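Local coordinates for protein lipase (Rhizopus niveus, PDB 1LGY) that hydrolyses the ester bonds of triacylglycerols and their partial glycerides, with a strong preference for the outer 1 and 3 positions, at residues Phe97-Val108 and Val180-Tyr188. Numbering follows the deposited sequence.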
# COMPACT_ATOMS: atom_id res chain seq x y z
N PHE A 97 -16.54 -10.76 5.10
CA PHE A 97 -15.67 -10.23 6.14
C PHE A 97 -15.15 -11.23 7.15
O PHE A 97 -15.72 -12.31 7.31
CB PHE A 97 -16.41 -9.21 6.95
CG PHE A 97 -16.69 -7.85 6.35
CD1 PHE A 97 -15.69 -6.88 6.41
CD2 PHE A 97 -17.94 -7.56 5.82
CE1 PHE A 97 -15.93 -5.59 5.94
CE2 PHE A 97 -18.18 -6.28 5.35
CZ PHE A 97 -17.18 -5.31 5.41
N SER A 98 -14.08 -10.85 7.85
CA SER A 98 -13.57 -11.55 9.04
C SER A 98 -13.46 -10.49 10.14
O SER A 98 -13.40 -9.28 9.90
CB SER A 98 -12.17 -12.10 8.90
OG SER A 98 -12.11 -13.26 8.07
N ASP A 99 -13.42 -10.94 11.38
CA ASP A 99 -13.32 -10.04 12.51
C ASP A 99 -11.89 -9.65 12.64
O ASP A 99 -10.97 -10.45 12.40
CB ASP A 99 -13.74 -10.69 13.83
CG ASP A 99 -15.25 -10.70 14.07
OD1 ASP A 99 -15.94 -9.84 13.51
OD2 ASP A 99 -15.73 -11.55 14.84
N TYR A 100 -11.79 -8.35 12.97
CA TYR A 100 -10.51 -7.74 13.19
C TYR A 100 -10.34 -7.82 14.69
O TYR A 100 -10.76 -6.93 15.41
CB TYR A 100 -10.52 -6.28 12.72
CG TYR A 100 -9.12 -5.76 12.59
CD1 TYR A 100 -8.20 -6.52 11.89
CD2 TYR A 100 -8.74 -4.57 13.19
CE1 TYR A 100 -6.88 -6.09 11.80
CE2 TYR A 100 -7.42 -4.13 13.09
CZ TYR A 100 -6.51 -4.90 12.41
OH TYR A 100 -5.20 -4.54 12.38
N LYS A 101 -9.69 -8.89 15.11
CA LYS A 101 -9.50 -9.19 16.51
C LYS A 101 -8.89 -8.14 17.40
O LYS A 101 -9.27 -8.13 18.58
CB LYS A 101 -8.68 -10.48 16.67
CG LYS A 101 -9.70 -11.63 16.47
CD LYS A 101 -9.26 -13.08 16.69
CE LYS A 101 -8.49 -13.58 15.51
NZ LYS A 101 -8.32 -14.99 15.66
N PRO A 102 -7.98 -7.25 16.94
CA PRO A 102 -7.44 -6.19 17.78
C PRO A 102 -8.43 -5.13 18.20
O PRO A 102 -8.30 -4.59 19.28
CB PRO A 102 -6.30 -5.64 16.99
CG PRO A 102 -5.77 -6.88 16.32
CD PRO A 102 -7.09 -7.46 15.81
N VAL A 103 -9.44 -4.85 17.38
CA VAL A 103 -10.39 -3.77 17.64
C VAL A 103 -11.81 -4.27 17.62
O VAL A 103 -12.21 -4.92 16.65
CB VAL A 103 -10.23 -2.70 16.58
CG1 VAL A 103 -11.13 -1.53 16.92
CG2 VAL A 103 -8.77 -2.26 16.53
N LYS A 104 -12.52 -3.96 18.72
CA LYS A 104 -13.90 -4.35 18.98
C LYS A 104 -14.77 -3.50 18.09
O LYS A 104 -14.58 -2.29 17.97
CB LYS A 104 -14.17 -4.18 20.52
CG LYS A 104 -15.16 -3.27 21.30
CD LYS A 104 -16.63 -3.72 21.20
CE LYS A 104 -17.58 -2.78 21.93
NZ LYS A 104 -18.93 -3.01 21.43
N GLY A 105 -15.53 -4.27 17.31
CA GLY A 105 -16.40 -3.70 16.31
C GLY A 105 -15.81 -3.68 14.90
O GLY A 105 -16.53 -3.40 13.93
N ALA A 106 -14.51 -3.95 14.74
CA ALA A 106 -13.87 -3.93 13.43
C ALA A 106 -13.90 -5.27 12.71
O ALA A 106 -13.91 -6.33 13.35
CB ALA A 106 -12.44 -3.51 13.60
N LYS A 107 -13.92 -5.20 11.38
CA LYS A 107 -13.91 -6.34 10.47
C LYS A 107 -13.17 -5.97 9.20
O LYS A 107 -13.36 -4.90 8.64
CB LYS A 107 -15.28 -6.75 10.04
CG LYS A 107 -16.18 -7.24 11.16
CD LYS A 107 -17.49 -7.60 10.49
CE LYS A 107 -18.54 -7.78 11.56
NZ LYS A 107 -18.38 -9.02 12.29
N VAL A 108 -12.31 -6.81 8.69
CA VAL A 108 -11.57 -6.54 7.47
C VAL A 108 -11.94 -7.60 6.44
O VAL A 108 -12.49 -8.64 6.81
CB VAL A 108 -10.04 -6.58 7.76
CG1 VAL A 108 -9.65 -5.44 8.69
CG2 VAL A 108 -9.68 -7.88 8.46
N VAL A 180 -10.31 -2.30 2.49
CA VAL A 180 -9.93 -3.38 3.36
C VAL A 180 -10.93 -3.62 4.48
O VAL A 180 -11.09 -4.75 4.91
CB VAL A 180 -8.55 -3.05 3.93
CG1 VAL A 180 -8.10 -4.18 4.82
CG2 VAL A 180 -7.49 -2.96 2.82
N GLY A 181 -11.63 -2.64 5.00
CA GLY A 181 -12.43 -2.94 6.18
C GLY A 181 -13.69 -2.13 6.23
O GLY A 181 -13.90 -1.26 5.42
N ASN A 182 -14.50 -2.46 7.23
CA ASN A 182 -15.78 -1.83 7.54
C ASN A 182 -15.63 -0.45 8.19
O ASN A 182 -14.49 -0.06 8.45
CB ASN A 182 -16.54 -2.81 8.44
CG ASN A 182 -16.01 -2.81 9.87
OD1 ASN A 182 -16.77 -2.86 10.83
ND2 ASN A 182 -14.71 -2.73 10.10
N PRO A 183 -16.66 0.37 8.48
CA PRO A 183 -16.44 1.69 9.05
C PRO A 183 -15.69 1.75 10.37
O PRO A 183 -14.85 2.64 10.50
CB PRO A 183 -17.83 2.28 9.10
CG PRO A 183 -18.58 1.57 7.97
CD PRO A 183 -18.07 0.19 8.10
N THR A 184 -15.96 0.85 11.34
CA THR A 184 -15.22 0.85 12.59
C THR A 184 -13.74 0.63 12.33
O THR A 184 -12.92 1.16 13.06
CB THR A 184 -15.69 -0.27 13.57
OG1 THR A 184 -17.05 0.02 13.96
CG2 THR A 184 -14.77 -0.38 14.78
N PHE A 185 -13.32 -0.15 11.33
CA PHE A 185 -11.89 -0.37 11.12
C PHE A 185 -11.34 0.92 10.56
O PHE A 185 -10.29 1.35 11.00
CB PHE A 185 -11.66 -1.53 10.14
CG PHE A 185 -10.28 -1.64 9.52
CD1 PHE A 185 -9.26 -2.26 10.21
CD2 PHE A 185 -10.04 -1.10 8.24
CE1 PHE A 185 -7.98 -2.35 9.63
CE2 PHE A 185 -8.78 -1.19 7.68
CZ PHE A 185 -7.74 -1.82 8.38
N ALA A 186 -12.05 1.55 9.66
CA ALA A 186 -11.61 2.81 9.08
C ALA A 186 -11.36 3.87 10.14
O ALA A 186 -10.36 4.60 10.15
CB ALA A 186 -12.69 3.29 8.12
N TYR A 187 -12.28 3.88 11.09
CA TYR A 187 -12.25 4.85 12.14
C TYR A 187 -11.01 4.60 12.94
O TYR A 187 -10.24 5.53 13.15
CB TYR A 187 -13.50 4.73 13.02
CG TYR A 187 -13.40 5.59 14.27
CD1 TYR A 187 -13.59 6.95 14.16
CD2 TYR A 187 -13.05 5.03 15.51
CE1 TYR A 187 -13.43 7.78 15.27
CE2 TYR A 187 -12.87 5.86 16.62
CZ TYR A 187 -13.07 7.22 16.48
OH TYR A 187 -12.84 8.08 17.52
N TYR A 188 -10.75 3.38 13.34
CA TYR A 188 -9.57 3.06 14.13
C TYR A 188 -8.29 3.47 13.43
O TYR A 188 -7.36 3.90 14.09
CB TYR A 188 -9.58 1.54 14.43
CG TYR A 188 -8.24 0.95 14.81
CD1 TYR A 188 -7.77 1.06 16.11
CD2 TYR A 188 -7.44 0.37 13.83
CE1 TYR A 188 -6.48 0.60 16.45
CE2 TYR A 188 -6.15 -0.09 14.15
CZ TYR A 188 -5.68 0.03 15.46
OH TYR A 188 -4.40 -0.36 15.77
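Phe185 and Tyr100 open a run of aromatic contacts and illustrate how a helix can be seated on a hairpin through the edges and faces of aromatic rings. The edge of Phe185 points at the face of Tyr100 in a T-shaped pair, centroids 5.2 Å apart and planes at 88°; Pro102 CD lies over the opposite face of the tyrosine. Two valines add CH-pi contacts. Val108 CG1 sits over a face of Phe185, 3.5 Å from CD1 and displaced toward the rim, whereas Val103 CG2 stands over the centre of the Tyr188 ring, 3.6 Å from its centroid. Both helix rings reach the hairpin with CG anti to the backbone N (chi1 164° for Phe185, 160° for Tyr188). Ala106 CB rests against the base of the Phe185 side chain, 4.1 Å from its CB. Phe97 CE1 touches Asn182 CB at 3.8 Å, and the phenylalanine ring stacks in turn with Phe216.

In fold terms, the antiparallel hairpin of strands 97-99 and 107-109, linked through a type I turn at 100-103 and a type II turn at 103-106, packs on the start of helix 183-192 in the alpha/beta-hydrolase domain of this lipase. Helix 146-161, which follows the nucleophile Ser145, borders the same cluster: its Gln160 hydrogen-bonds the hydroxyls of both Tyr100 and Tyr188.

Backbone polar contacts join residues 107-108 to 180-182. Asn182, the N-cap residue, donates its backbone N to Lys107 O at 3.0 Å, an almost straight bond beside the single bridge of Val108 with Gly181. Val108 CA also approaches Val180 O at 3.2 Å in a CA-H...O contact.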